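Local atomic coordinates of putative carbohydrate metabolism domain-containing protein (Bacteroides vulgatus, PDB entry 3S30), a protein that is a putative glycoside hydrolase with a galactose-binding-like fold and a bound sodium ion, probably acting in carbohydrate metabolism. Residues N275-A280 with K305-Q310; Y249-E254 with N269-E274. All coordinates share one frame; numbering follows the deposited sequence.

Contact 1 of 2, residues N275-A280 with K305-Q310; sequences NMVAAA and KTIDPQ
Lys305 lies across the backbone of Met276 and Val277 where strand 276-281 carries a classic beta bulge, Val277 and Ala278 both facing Phe252 of the antiparallel neighbour 247-254. The contact joins this bulged strand of a galactose-binding-like fold to the loop that leads into helix 309-313. Along the lysine, CB rests against the valine branch, with Lys305 CB 4.0 Å from Val277 CG1. The next carbon, Lys305 CG, reaches Met276 O at 3.5 Å. A bend at chi2 (-74°) then keeps the chain close to that carbonyl, and Lys305 CE is still 3.7 Å from Met276 O. At the tip, NZ hydrogen-bonds to the carbonyl oxygen of Glu274, just ahead of the strand, so the charged end is held while the methylenes run over the peptide.

The rotation of Val277 about its first side-chain bond (chi1 -178°) turns CG1 to the loop, where it reaches Ile307 as well as the lysine. Beyond Ile307, Asp308 N-caps the helix, its OD1 accepting a weak bond from Gln310 N. On the apolar side of the contact, Val277 CG1 meets the Ile307 methyl CD1 at 4.1 Å.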
loop_
_atom_site.group_PDB
_atom_site.type_symbol
_atom_site.label_atom_id
_atom_site.label_comp_id
_atom_site.label_asym_id
_atom_site.label_seq_id
_atom_site.Cartn_x
_atom_site.Cartn_y
_atom_site.Cartn_z
ATOM N N ASN A 275 7.361 -18.619 -0.546
ATOM C CA ASN A 275 5.993 -18.748 -1.057
ATOM C C ASN A 275 5.712 -17.893 -2.284
ATOM O O ASN A 275 4.684 -18.084 -2.947
ATOM C CB ASN A 275 4.980 -18.435 0.045
ATOM C CG ASN A 275 4.992 -19.475 1.150
ATOM O OD1 ASN A 275 5.995 -19.637 1.845
ATOM N ND2 ASN A 275 3.889 -20.203 1.303
HETATM N N MSE A 276 6.639 -16.983 -2.596
HETATM C CA MSE A 276 6.485 -16.045 -3.706
HETATM C C MSE A 276 6.416 -16.717 -5.084
HETATM O O MSE A 276 7.218 -17.594 -5.398
HETATM C CB MSE A 276 7.617 -14.999 -3.682
HETATM C CG MSE A 276 7.349 -13.793 -2.757
HETATM SE SE MSE A 276 5.873 -12.663 -3.352
HETATM C CE MSE A 276 6.440 -12.389 -5.191
ATOM N N VAL A 277 5.456 -16.286 -5.903
ATOM C CA VAL A 277 5.259 -16.831 -7.255
ATOM C C VAL A 277 5.516 -15.765 -8.333
ATOM O O VAL A 277 6.261 -16.006 -9.282
ATOM C CB VAL A 277 3.847 -17.434 -7.417
ATOM C CG1 VAL A 277 3.673 -18.050 -8.800
ATOM C CG2 VAL A 277 3.582 -18.481 -6.330
ATOM N N ALA A 278 4.913 -14.589 -8.184
ATOM C CA ALA A 278 5.203 -13.467 -9.080
ATOM C C ALA A 278 5.173 -12.114 -8.365
ATOM O O ALA A 278 4.487 -11.937 -7.363
ATOM C CB ALA A 278 4.237 -13.462 -10.279
ATOM N N ALA A 279 5.917 -11.163 -8.921
ATOM C CA ALA A 279 6.044 -9.825 -8.357
ATOM C C ALA A 279 6.119 -8.799 -9.485
ATOM O O ALA A 279 6.793 -9.025 -10.506
ATOM C CB ALA A 279 7.307 -9.729 -7.471
ATOM N N ALA A 280 5.435 -7.675 -9.277
ATOM C CA ALA A 280 5.469 -6.551 -10.204
ATOM C C ALA A 280 5.964 -5.330 -9.444
ATOM O O ALA A 280 5.331 -4.919 -8.477
ATOM C CB ALA A 280 4.086 -6.302 -10.792
ATOM N N LYS A 305 8.188 -21.038 -10.199
ATOM C CA LYS A 305 7.156 -21.825 -9.544
ATOM C C LYS A 305 6.228 -22.421 -10.584
ATOM O O LYS A 305 6.203 -21.985 -11.732
ATOM C CB LYS A 305 6.352 -20.962 -8.565
ATOM C CG LYS A 305 7.137 -20.494 -7.347
ATOM C CD LYS A 305 7.355 -21.623 -6.350
ATOM C CE LYS A 305 8.100 -21.149 -5.112
ATOM N NZ LYS A 305 8.486 -22.290 -4.210
ATOM N N THR A 306 5.483 -23.437 -10.161
ATOM C CA THR A 306 4.520 -24.128 -10.999
ATOM C C THR A 306 3.162 -23.898 -10.354
ATOM O O THR A 306 2.955 -24.301 -9.209
ATOM C CB THR A 306 4.830 -25.659 -11.051
ATOM O OG1 THR A 306 6.191 -25.873 -11.452
ATOM C CG2 THR A 306 3.892 -26.386 -12.017
ATOM N N ILE A 307 2.247 -23.234 -11.059
ATOM C CA ILE A 307 0.923 -22.953 -10.495
ATOM C C ILE A 307 0.079 -24.226 -10.467
ATOM O O ILE A 307 0.064 -24.991 -11.436
ATOM C CB ILE A 307 0.158 -21.826 -11.257
ATOM C CG1 ILE A 307 0.668 -20.432 -10.856
ATOM C CG2 ILE A 307 -1.339 -21.886 -10.972
ATOM C CD1 ILE A 307 1.654 -19.828 -11.832
ATOM N N ASP A 308 -0.596 -24.447 -9.339
ATOM C CA ASP A 308 -1.547 -25.545 -9.191
ATOM C C ASP A 308 -2.952 -25.019 -9.540
ATOM O O ASP A 308 -3.522 -24.227 -8.777
ATOM C CB ASP A 308 -1.499 -26.086 -7.756
ATOM C CG ASP A 308 -2.317 -27.360 -7.569
ATOM O OD1 ASP A 308 -3.045 -27.765 -8.504
ATOM O OD2 ASP A 308 -2.229 -27.963 -6.473
ATOM N N PRO A 309 -3.511 -25.448 -10.694
ATOM C CA PRO A 309 -4.844 -24.986 -11.113
ATOM C C PRO A 309 -5.956 -25.320 -10.111
ATOM O O PRO A 309 -6.901 -24.541 -9.954
ATOM C CB PRO A 309 -5.095 -25.735 -12.430
ATOM C CG PRO A 309 -3.784 -26.295 -12.845
ATOM C CD PRO A 309 -2.976 -26.475 -11.606
ATOM N N GLN A 310 -5.845 -26.475 -9.456
ATOM C CA GLN A 310 -6.798 -26.867 -8.419
ATOM C C GLN A 310 -6.712 -25.937 -7.223
ATOM O O GLN A 310 -7.709 -25.329 -6.837
ATOM C CB GLN A 310 -6.558 -28.309 -7.954
ATOM C CG GLN A 310 -7.347 -29.361 -8.719
ATOM C CD GLN A 310 -7.440 -30.689 -7.973
ATOM O OE1 GLN A 310 -6.893 -30.846 -6.879
ATOM N NE2 GLN A 310 -8.144 -31.648 -8.563
#

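Contact 2 of 2, residues Y249-E254 with N269-E274; sequences YALFYE and NNYEHE
The ring of Tyr249 takes the edge of Tyr271 on one face, a T-shaped (edge-to-face) pair with centroids 5.0 Å apart and planes at 66°. Tyr271 CE1 stands over the centre of the Tyr249 ring, 3.5 Å above its plane, while Leu251 CG lies at that ring's edge. Around Tyr271, the edge also meets Leu251, whose CD2 comes near the ring plane at 4.4 Å from Tyr271 CD1. One edge of the loop tyrosine is thus shared between an aromatic face and an aliphatic branch.

The aromatic residue that descends on the strand is carried by a type I' beta turn, Asn269 to Glu272, closed by the backbone bond from Glu272 N to Asn269 O at 2.9 Å. Tyr271 occupies the second of the two central positions, with positive phi (62°), and its CB is directed at strand 247-254. On the strand, Tyr249 and Leu251 are two residues apart and both meet this one ring. With CG set between the backbone nitrogen and the carbonyl carbon (chi1 67°), the Tyr249 ring is placed with one face under Tyr271 CE1 and its edge at Leu251. The closest approach of the two rings is Tyr249 CD2 to Tyr271 CE1, 3.6 Å.

Both ends of Tyr271 are tied by polar bonds to residues beyond the pair. Its phenol OH is hydrogen-bonded to Asn247 ND2, two residues before Tyr249, and its carbonyl oxygen accepts from the hydroxyl of Tyr303. The contact therefore packs the loop between strands 262-263 and 276-281 onto strand 247-254 in this galactose-binding-like domain, while Phe210 of strand 208-213 also touches Tyr249 and Leu251. Within the turn, Asn270 ND2 adds a long, weak bond to Glu272 OE2, 3.5 Å away, and the same oxygen is bonded to His302 NE2.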
loop_
_atom_site.group_PDB
_atom_site.type_symbol
_atom_site.label_atom_id
_atom_site.label_comp_id
_atom_site.label_asym_id
_atom_site.label_seq_id
_atom_site.Cartn_x
_atom_site.Cartn_y
_atom_site.Cartn_z
ATOM N N TYR A 249 4.176 -1.667 -5.979
ATOM C CA TYR A 249 4.376 -3.058 -6.373
ATOM C C TYR A 249 3.160 -3.942 -6.060
ATOM O O TYR A 249 2.205 -3.525 -5.393
ATOM C CB TYR A 249 5.637 -3.633 -5.720
ATOM C CG TYR A 249 5.584 -3.783 -4.215
ATOM C CD1 TYR A 249 5.918 -2.724 -3.381
ATOM C CD2 TYR A 249 5.241 -4.996 -3.623
ATOM C CE1 TYR A 249 5.896 -2.855 -2.011
ATOM C CE2 TYR A 249 5.202 -5.132 -2.242
ATOM C CZ TYR A 249 5.525 -4.049 -1.441
ATOM O OH TYR A 249 5.505 -4.159 -0.066
ATOM N N ALA A 250 3.208 -5.171 -6.565
ATOM C CA ALA A 250 2.150 -6.140 -6.336
ATOM C C ALA A 250 2.766 -7.511 -6.171
ATOM O O ALA A 250 3.804 -7.811 -6.768
ATOM C CB ALA A 250 1.149 -6.135 -7.488
ATOM N N LEU A 251 2.109 -8.337 -5.365
ATOM C CA LEU A 251 2.602 -9.657 -5.024
ATOM C C LEU A 251 1.560 -10.703 -5.409
ATOM O O LEU A 251 0.357 -10.448 -5.337
ATOM C CB LEU A 251 2.863 -9.728 -3.516
ATOM C CG LEU A 251 3.795 -8.666 -2.920
ATOM C CD1 LEU A 251 3.703 -8.665 -1.402
ATOM C CD2 LEU A 251 5.227 -8.894 -3.364
ATOM N N PHE A 252 2.039 -11.873 -5.824
ATOM C CA PHE A 252 1.197 -13.042 -6.045
ATOM C C PHE A 252 1.929 -14.228 -5.445
ATOM O O PHE A 252 3.059 -14.539 -5.851
ATOM C CB PHE A 252 0.973 -13.258 -7.546
ATOM C CG PHE A 252 0.053 -14.398 -7.870
ATOM C CD1 PHE A 252 -1.250 -14.423 -7.377
ATOM C CD2 PHE A 252 0.481 -15.445 -8.684
ATOM C CE1 PHE A 252 -2.107 -15.481 -7.681
ATOM C CE2 PHE A 252 -0.367 -16.503 -8.996
ATOM C CZ PHE A 252 -1.661 -16.522 -8.491
ATOM N N TYR A 253 1.314 -14.894 -4.471
ATOM C CA TYR A 253 1.996 -15.999 -3.809
ATOM C C TYR A 253 1.097 -17.163 -3.431
ATOM O O TYR A 253 -0.126 -17.062 -3.412
ATOM C CB TYR A 253 2.758 -15.493 -2.582
ATOM C CG TYR A 253 1.889 -14.864 -1.511
ATOM C CD1 TYR A 253 1.278 -15.642 -0.533
ATOM C CD2 TYR A 253 1.711 -13.487 -1.456
ATOM C CE1 TYR A 253 0.500 -15.070 0.456
ATOM C CE2 TYR A 253 0.929 -12.906 -0.471
ATOM C CZ TYR A 253 0.329 -13.697 0.483
ATOM O OH TYR A 253 -0.448 -13.117 1.461
ATOM N N GLU A 254 1.749 -18.276 -3.128
ATOM C CA GLU A 254 1.084 -19.508 -2.782
ATOM C C GLU A 254 1.030 -19.597 -1.262
ATOM O O GLU A 254 2.052 -19.466 -0.603
ATOM C CB GLU A 254 1.866 -20.672 -3.376
ATOM C CG GLU A 254 1.223 -22.018 -3.217
ATOM C CD GLU A 254 2.002 -23.119 -3.921
ATOM O OE1 GLU A 254 2.588 -22.849 -5.003
ATOM O OE2 GLU A 254 2.014 -24.252 -3.393
ATOM N N ASN A 269 13.686 -7.336 1.245
ATOM C CA ASN A 269 14.395 -8.549 0.879
ATOM C C ASN A 269 14.335 -8.864 -0.607
ATOM O O ASN A 269 14.155 -10.016 -0.993
ATOM C CB ASN A 269 13.819 -9.714 1.682
ATOM C CG ASN A 269 14.609 -10.000 2.911
ATOM O OD1 ASN A 269 14.109 -9.871 4.030
ATOM N ND2 ASN A 269 15.865 -10.368 2.721
ATOM N N ASN A 270 14.488 -7.834 -1.435
ATOM C CA ASN A 270 14.465 -7.987 -2.890
ATOM C C ASN A 270 13.180 -8.678 -3.405
ATOM O O ASN A 270 13.178 -9.265 -4.479
ATOM C CB ASN A 270 15.736 -8.747 -3.338
ATOM C CG ASN A 270 16.010 -8.630 -4.840
ATOM O OD1 ASN A 270 16.162 -7.534 -5.375
ATOM N ND2 ASN A 270 16.075 -9.770 -5.518
ATOM N N TYR A 271 12.091 -8.602 -2.638
ATOM C CA TYR A 271 10.829 -9.302 -2.968
ATOM C C TYR A 271 10.977 -10.845 -3.006
ATOM O O TYR A 271 10.262 -11.527 -3.745
ATOM C CB TYR A 271 10.209 -8.716 -4.268
ATOM C CG TYR A 271 10.089 -7.202 -4.181
ATOM C CD1 TYR A 271 8.963 -6.610 -3.627
ATOM C CD2 TYR A 271 11.134 -6.373 -4.585
ATOM C CE1 TYR A 271 8.862 -5.227 -3.502
ATOM C CE2 TYR A 271 11.051 -4.992 -4.456
ATOM C CZ TYR A 271 9.908 -4.424 -3.911
ATOM O OH TYR A 271 9.816 -3.057 -3.781
ATOM N N GLU A 272 11.904 -11.369 -2.187
ATOM C CA GLU A 272 12.170 -12.818 -2.075
ATOM C C GLU A 272 11.448 -13.444 -0.881
ATOM O O GLU A 272 11.452 -12.894 0.227
ATOM C CB GLU A 272 13.669 -13.121 -1.915
ATOM C CG GLU A 272 14.554 -12.696 -3.076
ATOM C CD GLU A 272 14.286 -13.455 -4.366
ATOM O OE1 GLU A 272 13.613 -14.505 -4.327
ATOM O OE2 GLU A 272 14.750 -12.986 -5.428
ATOM N N HIS A 273 10.849 -14.607 -1.124
ATOM C CA HIS A 273 10.185 -15.400 -0.089
ATOM C C HIS A 273 9.919 -16.767 -0.690
ATOM O O HIS A 273 9.734 -16.887 -1.893
ATOM C CB HIS A 273 8.866 -14.750 0.364
ATOM C CG HIS A 273 8.407 -15.198 1.715
ATOM N ND1 HIS A 273 7.733 -16.385 1.917
ATOM C CD2 HIS A 273 8.543 -14.632 2.935
ATOM C CE1 HIS A 273 7.472 -16.527 3.205
ATOM N NE2 HIS A 273 7.954 -15.477 3.845
ATOM N N GLU A 274 9.900 -17.803 0.134
ATOM C CA GLU A 274 9.752 -19.172 -0.378
ATOM C C GLU A 274 8.341 -19.431 -0.946
ATOM O O GLU A 274 8.155 -20.325 -1.760
ATOM C CB GLU A 274 10.120 -20.181 0.716
ATOM C CG GLU A 274 10.678 -21.517 0.201
ATOM C CD GLU A 274 11.605 -22.216 1.206
ATOM O OE1 GLU A 274 11.801 -21.684 2.324
ATOM O OE2 GLU A 274 12.147 -23.299 0.867
#

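Overall arrangement
The two contacts show how loops can be fastened to neighbouring strands of one antiparallel sheet. Their centres are 10 Å apart, on the same side of the chain's centre, and all four segments belong to the putative carbohydrate metabolism domain. Contact 2 closes at Glu274 and contact 1 opens at Asn275, so the chain runs from the turn through a few loop residues into strand 276-281, antiparallel to 247-254. Direct links join them: Asn275 ND2 lies 2.7 Å from Glu254 O, and Ala280 O lies 2.9 Å from Ala250 N, both probable hydrogen bonds. The strand pair thus connects the turn-bearing loop to the segment entering helix 309-313.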